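Side-chain contacts in spore germination protein B3 (Bacillus subtilis subsp. subtilis, PDB 3N54), which takes part in the spore's germination response to the mixture of L-asparagine, glucose, fructose and potassium ions, as a lipoprotein component of a germinant receptor: residues E55-S58 / D59-K63; L276-I279 / F280-L284; V288-V291 / M292-Q296; K322-W325 / D326-F329. One frame throughout, in Å; residues are numbered along the deposited sequence.

Contact 1. Residues E55-S58 / D59-K63; sequences EAVS and DVSIK. With SO4 (sulfate ion), chain C.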
loop_
_atom_site.group_PDB
_atom_site.type_symbol
_atom_site.label_atom_id
_atom_site.label_comp_id
_atom_site.label_asym_id
_atom_site.label_seq_id
_atom_site.Cartn_x
_atom_site.Cartn_y
_atom_site.Cartn_z
ATOM N N GLU A 55 -6.700 20.883 -20.156
ATOM C CA GLU A 55 -7.951 20.156 -20.226
ATOM C C GLU A 55 -8.732 20.405 -21.507
ATOM O O GLU A 55 -8.826 21.536 -21.979
ATOM C CB GLU A 55 -8.842 20.539 -19.050
ATOM C CG GLU A 55 -10.063 19.646 -18.942
ATOM C CD GLU A 55 -10.870 19.891 -17.691
ATOM O OE1 GLU A 55 -10.768 20.993 -17.112
ATOM O OE2 GLU A 55 -11.612 18.969 -17.296
ATOM N N ALA A 56 -9.299 19.332 -22.056
ATOM C CA ALA A 56 -10.232 19.433 -23.175
ATOM C C ALA A 56 -11.615 19.574 -22.561
ATOM O O ALA A 56 -11.978 18.784 -21.693
ATOM C CB ALA A 56 -10.156 18.200 -24.034
ATOM N N VAL A 57 -12.381 20.585 -22.967
ATOM C CA VAL A 57 -13.762 20.772 -22.460
ATOM C C VAL A 57 -14.716 21.158 -23.613
ATOM O O VAL A 57 -14.393 22.027 -24.414
ATOM C CB VAL A 57 -13.817 21.816 -21.286
ATOM C CG1 VAL A 57 -15.232 22.049 -20.825
ATOM C CG2 VAL A 57 -12.959 21.369 -20.107
ATOM N N SER A 58 -15.886 20.513 -23.691
ATOM C CA SER A 58 -16.836 20.757 -24.798
ATOM C C SER A 58 -17.593 22.061 -24.598
ATOM O O SER A 58 -17.692 22.570 -23.476
ATOM C CB SER A 58 -17.843 19.604 -24.956
ATOM O OG SER A 58 -18.819 19.591 -23.917
ATOM N N ASP A 59 -18.122 22.602 -25.689
ATOM C CA ASP A 59 -18.933 23.816 -25.628
ATOM C C ASP A 59 -20.123 23.600 -24.708
ATOM O O ASP A 59 -20.499 24.499 -23.961
ATOM C CB ASP A 59 -19.419 24.224 -27.027
ATOM C CG ASP A 59 -18.300 24.771 -27.899
ATOM O OD1 ASP A 59 -17.173 24.966 -27.376
ATOM O OD2 ASP A 59 -18.553 25.014 -29.101
ATOM N N VAL A 60 -20.701 22.398 -24.779
ATOM C CA VAL A 60 -21.821 22.005 -23.929
ATOM C C VAL A 60 -21.444 22.017 -22.438
ATOM O O VAL A 60 -22.259 22.418 -21.614
ATOM C CB VAL A 60 -22.377 20.611 -24.344
ATOM C CG1 VAL A 60 -23.436 20.111 -23.372
ATOM C CG2 VAL A 60 -22.962 20.673 -25.743
ATOM N N SER A 61 -20.220 21.601 -22.095
ATOM C CA SER A 61 -19.744 21.585 -20.693
ATOM C C SER A 61 -19.397 22.975 -20.136
ATOM O O SER A 61 -19.416 23.169 -18.929
ATOM C CB SER A 61 -18.518 20.684 -20.539
ATOM O OG SER A 61 -17.414 21.194 -21.272
ATOM N N ILE A 62 -19.030 23.911 -21.006
ATOM C CA ILE A 62 -18.865 25.310 -20.622
ATOM C C ILE A 62 -20.255 25.890 -20.355
ATOM O O ILE A 62 -20.473 26.647 -19.414
ATOM C CB ILE A 62 -18.160 26.132 -21.752
ATOM C CG1 ILE A 62 -16.689 25.739 -21.860
ATOM C CG2 ILE A 62 -18.256 27.616 -21.506
ATOM C CD1 ILE A 62 -15.892 26.044 -20.611
ATOM N N LYS A 63 -21.187 25.501 -21.211
ATOM C CA LYS A 63 -22.577 25.936 -21.171
ATOM C C LYS A 63 -23.382 25.334 -20.001
ATOM O O LYS A 63 -24.250 25.995 -19.443
ATOM C CB LYS A 63 -23.207 25.573 -22.530
ATOM C CG LYS A 63 -24.695 25.752 -22.679
ATOM C CD LYS A 63 -25.134 25.264 -24.069
ATOM C CE LYS A 63 -26.646 25.274 -24.246
ATOM N NZ LYS A 63 -27.013 24.903 -25.645
HETATM S S SO4 C . -11.483 21.979 -26.089
HETATM O O1 SO4 C . -11.624 22.196 -24.661
HETATM O O2 SO4 C . -10.609 23.009 -26.636
HETATM O O3 SO4 C . -10.922 20.645 -26.271
HETATM O O4 SO4 C . -12.776 22.063 -26.762
#
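Ser-58 and Ser-61 meet at the start of helix 59-63, where the hydroxyl of the first serves as acceptor for an amide of the first turn. Ser-58 OG accepts from Ser-61 N at 3.1 Å, with an N-H...O angle of 146°, which makes Ser-58 the N-cap. A chi1 of 73° sets OG between its own N and carbonyl carbon, and from there it leans over the helix end to meet that amide. The carbonyl of the same residue begins the regular pattern: Ile-62 N donates to Ser-58 O at 3.1 Å, while Ser-61 N gives this oxygen a second, weak bond. The hydroxyl of Ser-61 also lies near Ser-58 O, but its modelled position is doubtful.

Beside the cap, Val-57 CG1 lies 4.1 Å from Ile-62 CD1, though it is modelled too close to Ser-61 OG, so the fit here is unsure. One residue back from the cap, Val-57 N makes a nearly straight bond of 2.5 Å to O1 of a sulfate ion, probably taken from the crystallisation liquor, a length too short to be taken at face value. The turn lies on the surface where strand 46-55 gives way to the short helix, and both Val-57 and Ile-62 rest on Tyr-21 of the adjacent antiparallel strand 21-28.

Contact 2. Residues L276-I279 / F280-L284; sequences LENI and FEKKL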
loop_
_atom_site.group_PDB
_atom_site.type_symbol
_atom_site.label_atom_id
_atom_site.label_comp_id
_atom_site.label_asym_id
_atom_site.label_seq_id
_atom_site.Cartn_x
_atom_site.Cartn_y
_atom_site.Cartn_z
ATOM N N LEU A 276 0.261 -34.359 2.970
ATOM C CA LEU A 276 0.082 -33.191 2.096
ATOM C C LEU A 276 -0.042 -31.905 2.909
ATOM O O LEU A 276 0.504 -30.866 2.531
ATOM C CB LEU A 276 -1.148 -33.347 1.197
ATOM C CG LEU A 276 -1.045 -34.334 0.036
ATOM C CD1 LEU A 276 -2.347 -34.364 -0.736
ATOM C CD2 LEU A 276 0.096 -33.968 -0.886
ATOM N N GLU A 277 -0.769 -31.982 4.019
ATOM C CA GLU A 277 -0.905 -30.861 4.939
ATOM C C GLU A 277 0.459 -30.369 5.397
ATOM O O GLU A 277 0.707 -29.163 5.440
ATOM C CB GLU A 277 -1.748 -31.262 6.151
ATOM C CG GLU A 277 -3.219 -31.390 5.826
ATOM C CD GLU A 277 -4.034 -32.098 6.894
ATOM O OE1 GLU A 277 -3.465 -32.545 7.914
ATOM O OE2 GLU A 277 -5.260 -32.209 6.699
ATOM N N ASN A 278 1.338 -31.311 5.726
ATOM C CA ASN A 278 2.686 -30.988 6.170
ATOM C C ASN A 278 3.470 -30.246 5.087
ATOM O O ASN A 278 4.212 -29.312 5.388
ATOM C CB ASN A 278 3.442 -32.258 6.584
ATOM C CG ASN A 278 4.661 -31.957 7.438
ATOM O OD1 ASN A 278 4.552 -31.333 8.495
ATOM N ND2 ASN A 278 5.826 -32.406 6.992
ATOM N N ILE A 279 3.292 -30.661 3.832
ATOM C CA ILE A 279 3.969 -30.023 2.701
ATOM C C ILE A 279 3.523 -28.568 2.554
ATOM O O ILE A 279 4.357 -27.676 2.405
ATOM C CB ILE A 279 3.717 -30.777 1.377
ATOM C CG1 ILE A 279 4.350 -32.168 1.426
ATOM C CG2 ILE A 279 4.296 -30.006 0.203
ATOM C CD1 ILE A 279 4.122 -32.988 0.176
ATOM N N PHE A 280 2.213 -28.333 2.604
ATOM C CA PHE A 280 1.672 -26.978 2.505
ATOM C C PHE A 280 2.108 -26.122 3.693
ATOM O O PHE A 280 2.471 -24.961 3.526
ATOM C CB PHE A 280 0.141 -26.994 2.448
ATOM C CG PHE A 280 -0.429 -27.649 1.219
ATOM C CD1 PHE A 280 -0.104 -27.187 -0.049
ATOM C CD2 PHE A 280 -1.337 -28.694 1.332
ATOM C CE1 PHE A 280 -0.643 -27.780 -1.181
ATOM C CE2 PHE A 280 -1.884 -29.288 0.205
ATOM C CZ PHE A 280 -1.535 -28.831 -1.055
ATOM N N GLU A 281 2.055 -26.703 4.889
ATOM C CA GLU A 281 2.451 -26.015 6.121
ATOM C C GLU A 281 3.897 -25.553 6.071
ATOM O O GLU A 281 4.191 -24.392 6.363
ATOM C CB GLU A 281 2.263 -26.931 7.334
ATOM C CG GLU A 281 0.816 -27.125 7.765
ATOM C CD GLU A 281 0.611 -28.383 8.604
ATOM O OE1 GLU A 281 1.604 -28.952 9.108
ATOM O OE2 GLU A 281 -0.551 -28.804 8.758
ATOM N N LYS A 282 4.791 -26.466 5.704
ATOM C CA LYS A 282 6.219 -26.158 5.621
ATOM C C LYS A 282 6.512 -25.075 4.588
ATOM O O LYS A 282 7.386 -24.237 4.800
ATOM C CB LYS A 282 7.039 -27.416 5.308
ATOM C CG LYS A 282 7.233 -28.356 6.495
ATOM C CD LYS A 282 8.113 -29.550 6.116
ATOM C CE LYS A 282 8.624 -30.284 7.344
ATOM N NZ LYS A 282 9.575 -31.377 6.996
ATOM N N LYS A 283 5.782 -25.091 3.474
ATOM C CA LYS A 283 5.964 -24.080 2.435
ATOM C C LYS A 283 5.601 -22.688 2.956
ATOM O O LYS A 283 6.359 -21.741 2.775
ATOM C CB LYS A 283 5.150 -24.411 1.177
ATOM C CG LYS A 283 5.205 -23.309 0.123
ATOM C CD LYS A 283 4.707 -23.773 -1.228
ATOM C CE LYS A 283 4.572 -22.596 -2.193
ATOM N NZ LYS A 283 5.792 -21.737 -2.257
ATOM N N LEU A 284 4.451 -22.568 3.608
ATOM C CA LEU A 284 4.042 -21.280 4.164
ATOM C C LEU A 284 5.110 -20.771 5.128
ATOM O O LEU A 284 5.463 -19.587 5.113
ATOM C CB LEU A 284 2.687 -21.387 4.878
ATOM C CG LEU A 284 2.063 -20.086 5.390
ATOM C CD1 LEU A 284 1.782 -19.129 4.246
ATOM C CD2 LEU A 284 0.774 -20.357 6.166
#
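Asn-278 and Glu-281, three residues apart on helix 271-299, cross at about a right angle, the amide and carboxylate planes 86° apart. Asn-278 OD1 and Glu-281 OE1 come no nearer than 3.8 Å, and the carboxylate finds its bond elsewhere: OE2 of Glu-281 accepts from the backbone N of Phe-340. On its way there the chain of Glu-281, extended beyond CG, runs back over the preceding turn, with CG only 3.1 Å from Glu-277 O. Glu-277 points its own carboxylate the same way, OE2 accepting from Ile-342 N. Two acids one turn apart thus fasten the helix to backbone amides of strand 333-342, an outermost strand of the four-stranded sheet of the C-terminal region. A leucine in place of Glu-281 would probably leave the amide of Phe-340 without this acceptor and weaken the hold of helix on strand.

Phe-280 faces the sheet as well. With CG anti to the carbonyl carbon (chi1 -65°), its ring swings back towards Leu-276, and CE2 packs on Leu-276 CB at 4.2 Å; both side chains rest on Ile-225 of strand 223-240. Towards the more exposed side, Lys-282 stretches out past Asn-278, its CE 3.5 Å from Asn-278 ND2. The backbone carries the usual helical bonds, as in Glu-281 N to Glu-277 O at 2.9 Å and Lys-282 N to Asn-278 O, also 2.9 Å.

Contact 3. Residues V288-V291 / M292-Q296; sequences VKQV and MDKLQ. With SO4 (sulfate ion), chain B.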
loop_
_atom_site.group_PDB
_atom_site.type_symbol
_atom_site.label_atom_id
_atom_site.label_comp_id
_atom_site.label_asym_id
_atom_site.label_seq_id
_atom_site.Cartn_x
_atom_site.Cartn_y
_atom_site.Cartn_z
ATOM N N VAL A 288 7.202 -17.360 4.641
ATOM C CA VAL A 288 7.061 -16.227 5.569
ATOM C C VAL A 288 8.413 -15.851 6.184
ATOM O O VAL A 288 8.647 -14.688 6.490
ATOM C CB VAL A 288 6.007 -16.473 6.682
ATOM C CG1 VAL A 288 6.522 -17.451 7.733
ATOM C CG2 VAL A 288 5.623 -15.154 7.336
ATOM N N LYS A 289 9.301 -16.828 6.349
ATOM C CA LYS A 289 10.645 -16.554 6.869
ATOM C C LYS A 289 11.417 -15.637 5.924
ATOM O O LYS A 289 12.147 -14.754 6.368
ATOM C CB LYS A 289 11.427 -17.849 7.112
ATOM C CG LYS A 289 11.046 -18.568 8.401
ATOM C CD LYS A 289 11.901 -19.805 8.610
ATOM C CE LYS A 289 11.586 -20.509 9.922
ATOM N NZ LYS A 289 12.432 -21.732 10.101
ATOM N N GLN A 290 11.247 -15.850 4.625
ATOM C CA GLN A 290 11.892 -15.018 3.619
ATOM C C GLN A 290 11.338 -13.583 3.683
ATOM O O GLN A 290 12.109 -12.621 3.682
ATOM C CB GLN A 290 11.695 -15.636 2.229
ATOM C CG GLN A 290 12.305 -14.873 1.037
ATOM C CD GLN A 290 13.784 -14.603 1.165
ATOM O OE1 GLN A 290 14.199 -13.717 1.927
ATOM N NE2 GLN A 290 14.600 -15.330 0.386
ATOM N N VAL A 291 10.015 -13.452 3.765
ATOM C CA VAL A 291 9.369 -12.138 3.810
ATOM C C VAL A 291 9.751 -11.392 5.089
ATOM O O VAL A 291 10.101 -10.213 5.042
ATOM C CB VAL A 291 7.828 -12.239 3.712
ATOM C CG1 VAL A 291 7.192 -10.855 3.835
ATOM C CG2 VAL A 291 7.416 -12.901 2.404
ATOM N N MET A 292 9.709 -12.093 6.221
ATOM C CA MET A 292 10.056 -11.488 7.506
ATOM C C MET A 292 11.517 -11.037 7.524
ATOM O O MET A 292 11.859 -10.043 8.146
ATOM C CB MET A 292 9.787 -12.469 8.653
ATOM C CG MET A 292 9.567 -11.811 10.009
ATOM S SD MET A 292 8.191 -10.635 10.048
ATOM C CE MET A 292 6.945 -11.501 9.105
ATOM N N ASP A 293 12.374 -11.772 6.832
ATOM C CA ASP A 293 13.781 -11.410 6.732
ATOM C C ASP A 293 13.953 -10.095 5.958
ATOM O O ASP A 293 14.770 -9.256 6.328
ATOM C CB ASP A 293 14.566 -12.532 6.053
ATOM C CG ASP A 293 16.052 -12.384 6.232
ATOM O OD1 ASP A 293 16.542 -12.626 7.351
ATOM O OD2 ASP A 293 16.735 -12.048 5.250
ATOM N N LYS A 294 13.182 -9.926 4.884
ATOM C CA LYS A 294 13.177 -8.672 4.131
ATOM C C LYS A 294 12.644 -7.514 4.988
ATOM O O LYS A 294 13.195 -6.421 4.964
ATOM C CB LYS A 294 12.342 -8.797 2.853
ATOM C CG LYS A 294 12.926 -9.749 1.820
ATOM C CD LYS A 294 11.922 -10.102 0.727
ATOM C CE LYS A 294 11.635 -8.947 -0.223
ATOM N NZ LYS A 294 12.801 -8.606 -1.079
ATOM N N LEU A 295 11.583 -7.759 5.749
ATOM C CA LEU A 295 11.011 -6.715 6.604
ATOM C C LEU A 295 11.990 -6.316 7.704
ATOM O O LEU A 295 12.180 -5.131 7.982
ATOM C CB LEU A 295 9.682 -7.165 7.219
ATOM C CG LEU A 295 8.499 -7.341 6.259
ATOM C CD1 LEU A 295 7.269 -7.805 7.018
ATOM C CD2 LEU A 295 8.203 -6.052 5.501
ATOM N N GLN A 296 12.636 -7.309 8.306
ATOM C CA GLN A 296 13.568 -7.045 9.401
ATOM C C GLN A 296 14.911 -6.458 8.968
ATOM O O GLN A 296 15.408 -5.538 9.612
ATOM C CB GLN A 296 13.813 -8.321 10.203
ATOM C CG GLN A 296 12.662 -8.704 11.103
ATOM C CD GLN A 296 12.922 -10.015 11.813
ATOM O OE1 GLN A 296 13.025 -11.056 11.175
ATOM N NE2 GLN A 296 13.031 -9.969 13.136
HETATM S S SO4 B . 14.926 -10.224 -3.410
HETATM O O1 SO4 B . 15.649 -9.023 -3.014
HETATM O O2 SO4 B . 14.276 -9.983 -4.694
HETATM O O3 SO4 B . 13.915 -10.566 -2.416
HETATM O O4 SO4 B . 15.862 -11.337 -3.520
#
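Val-288 and Met-292 supply one of two apolar touches along the inner side of helix 271-299: Val-288 CG2 lies 4.3 Å from Met-292 CE. The methionine bends at both chi2 and chi3 (58° and 42°), which folds its methyl back towards the preceding turn. In the second, Val-291 CG1 meets Leu-295 CD1 at 4.4 Å. Both are loose pairings, and other elements add to the packing: Val-288 also lies on Thr-203 and Val-207 of helix 198-208, Met-292 on Phe-334 and Tyr-336 of strand 333-342.

Backbone hydrogen bonds join each residue to the one four further on, from Met-292 N to Val-288 O at 2.8 Å through to Leu-295 N to Val-291 O at 3.0 Å, with a wider pi-type turn at 294-296.

Polar and charged contacts occupy the outer side. The aliphatic part of Lys-294 passes Gln-290, CG lying 3.5 Å from Gln-290 O, before bends at chi3 and chi4 carry the ammonium away to O3 of a sulfate ion at 2.6 Å. The same NZ forms a salt bridge with Glu-298. A methionine in place of Lys-294 would probably leave both the sulfate and Glu-298 without their cationic mate.

Chemically, the helix is two-sided: mainly apolar groups lie on the buried side, while the lysine reaches two anionic partners, one of them a sulfate probably brought in by crystallisation, and its positive charge is probably favoured there.

Contact 4. Residues K322-W325 / D326-F329; sequences KGHW and DEIF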
loop_
_atom_site.group_PDB
_atom_site.type_symbol
_atom_site.label_atom_id
_atom_site.label_comp_id
_atom_site.label_asym_id
_atom_site.label_seq_id
_atom_site.Cartn_x
_atom_site.Cartn_y
_atom_site.Cartn_z
ATOM N N LYS A 322 8.589 1.641 22.643
ATOM C CA LYS A 322 7.778 2.507 21.762
ATOM C C LYS A 322 8.558 3.398 20.800
ATOM O O LYS A 322 8.236 3.461 19.615
ATOM C CB LYS A 322 6.870 3.412 22.606
ATOM C CG LYS A 322 5.530 2.799 22.949
ATOM C CD LYS A 322 4.839 3.532 24.095
ATOM C CE LYS A 322 4.446 4.953 23.727
ATOM N NZ LYS A 322 3.592 5.572 24.782
ATOM N N GLY A 323 9.564 4.095 21.315
ATOM C CA GLY A 323 10.340 5.046 20.521
ATOM C C GLY A 323 11.315 4.463 19.514
ATOM O O GLY A 323 11.840 5.192 18.672
ATOM N N HIS A 324 11.571 3.160 19.601
ATOM C CA HIS A 324 12.497 2.484 18.686
ATOM C C HIS A 324 12.026 1.053 18.412
ATOM O O HIS A 324 12.789 0.090 18.532
ATOM C CB HIS A 324 13.919 2.506 19.265
ATOM C CG HIS A 324 14.001 2.034 20.686
ATOM N ND1 HIS A 324 13.760 2.866 21.760
ATOM C CD2 HIS A 324 14.291 0.819 21.210
ATOM C CE1 HIS A 324 13.897 2.183 22.883
ATOM N NE2 HIS A 324 14.218 0.938 22.577
ATOM N N TRP A 325 10.757 0.928 18.035
ATOM C CA TRP A 325 10.152 -0.381 17.797
ATOM C C TRP A 325 10.734 -1.118 16.594
ATOM O O TRP A 325 10.858 -2.339 16.629
ATOM C CB TRP A 325 8.639 -0.251 17.626
ATOM C CG TRP A 325 8.029 -1.475 17.055
ATOM C CD1 TRP A 325 7.383 -1.587 15.865
ATOM C CD2 TRP A 325 8.056 -2.786 17.626
ATOM N NE1 TRP A 325 6.978 -2.882 15.667
ATOM C CE2 TRP A 325 7.380 -3.641 16.734
ATOM C CE3 TRP A 325 8.582 -3.320 18.807
ATOM C CZ2 TRP A 325 7.210 -5.003 16.986
ATOM C CZ3 TRP A 325 8.411 -4.673 19.059
ATOM C CH2 TRP A 325 7.731 -5.501 18.153
ATOM N N ASP A 326 11.078 -0.391 15.534
ATOM C CA ASP A 326 11.662 -1.024 14.350
ATOM C C ASP A 326 13.001 -1.696 14.684
ATOM O O ASP A 326 13.273 -2.801 14.211
ATOM C CB ASP A 326 11.807 -0.025 13.193
ATOM C CG ASP A 326 10.482 0.237 12.468
ATOM O OD1 ASP A 326 9.524 -0.553 12.640
ATOM O OD2 ASP A 326 10.409 1.228 11.711
ATOM N N GLU A 327 13.814 -1.038 15.513
ATOM C CA GLU A 327 15.083 -1.610 15.976
ATOM C C GLU A 327 14.825 -2.939 16.676
ATOM O O GLU A 327 15.486 -3.934 16.396
ATOM C CB GLU A 327 15.798 -0.643 16.925
ATOM C CG GLU A 327 17.169 -1.130 17.424
ATOM C CD GLU A 327 17.778 -0.242 18.514
ATOM O OE1 GLU A 327 18.836 -0.627 19.060
ATOM O OE2 GLU A 327 17.207 0.833 18.829
ATOM N N ILE A 328 13.852 -2.947 17.579
ATOM C CA ILE A 328 13.475 -4.154 18.313
ATOM C C ILE A 328 12.880 -5.202 17.376
ATOM O O ILE A 328 13.150 -6.399 17.515
ATOM C CB ILE A 328 12.458 -3.835 19.436
ATOM C CG1 ILE A 328 13.112 -2.986 20.533
ATOM C CG2 ILE A 328 11.890 -5.110 20.040
ATOM C CD1 ILE A 328 14.221 -3.696 21.300
ATOM N N PHE A 329 12.062 -4.746 16.429
ATOM C CA PHE A 329 11.447 -5.637 15.443
ATOM C C PHE A 329 12.512 -6.405 14.655
ATOM O O PHE A 329 12.372 -7.603 14.428
ATOM C CB PHE A 329 10.545 -4.841 14.489
ATOM C CG PHE A 329 10.014 -5.648 13.336
ATOM C CD1 PHE A 329 9.079 -6.647 13.546
ATOM C CD2 PHE A 329 10.441 -5.398 12.043
ATOM C CE1 PHE A 329 8.583 -7.385 12.488
ATOM C CE2 PHE A 329 9.946 -6.130 10.977
ATOM C CZ PHE A 329 9.019 -7.124 11.199
#
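Trp-325 sets CG anti to the backbone N (chi1 166°), which brings the indole under CB of Phe-329, one turn further along helix 325-331; the chi1 of Phe-329, 173°, sends its own phenyl group away from the tryptophan. Phe-329 CB sits over one face of the indole, offset toward the rim and 4.1 Å from Trp-325 CE2. Ile-328 approaches the six-membered ring obliquely, its CG2 3.6 Å from Trp-325 CZ3, the two side chains crossing at about a right angle.

On another side of the turn, His-324 occupies the N-cap position. Its CD2 meets Ile-328 CG1 at 4.0 Å, and Glu-327 brings OE2 to within 3.7 Å of His-324 CB, with the imidazole and carboxylate planes 52° apart. The backbone closes the turn unevenly: Phe-329 N donates to Trp-325 O over 2.7 Å, whereas the bond from Ile-328 N to His-324 O is long and weak at 3.4 Å.

The polar ends of two neighbouring residues are held from outside. Trp-325 NE1 donates to Asp-302, which helps hold the indole's rotation, and the carboxylate of Asp-326 is gripped by a salt bridge from Arg-187 and a hydrogen bond with Thr-301.

The arrangement is that of a helix N-terminus whose first-turn tryptophan is buried: the indole touches Ile-310 of helix 306-313 and Phe-247 of strand 245-258, joining the short helices of the C-terminal region to its sheet.

How the contacts relate
Contacts 2, 3 and 4 all belong to the C-terminal region of the protein, whereas contact 1 lies in the N-terminal domain, on the opposite side of the chain's centre; its centre is 60 Å from that of contact 2. Contacts 2 and 3 are successive parts of helix 271-299, their centres 18 Å apart. Contact 3 touches contact 4: Gln-296 NE2 lies 2.8 Å from Phe-329 O, a probable hydrogen bond, and Met-292 SD packs on Phe-329 CZ at 3.8 Å. Contacts 2 and 4 do not touch, with about 14 Å between nearest atoms. The sulfates at contacts 1 and 3 probably come from the crystallisation liquor, and no ligand joins the contacts.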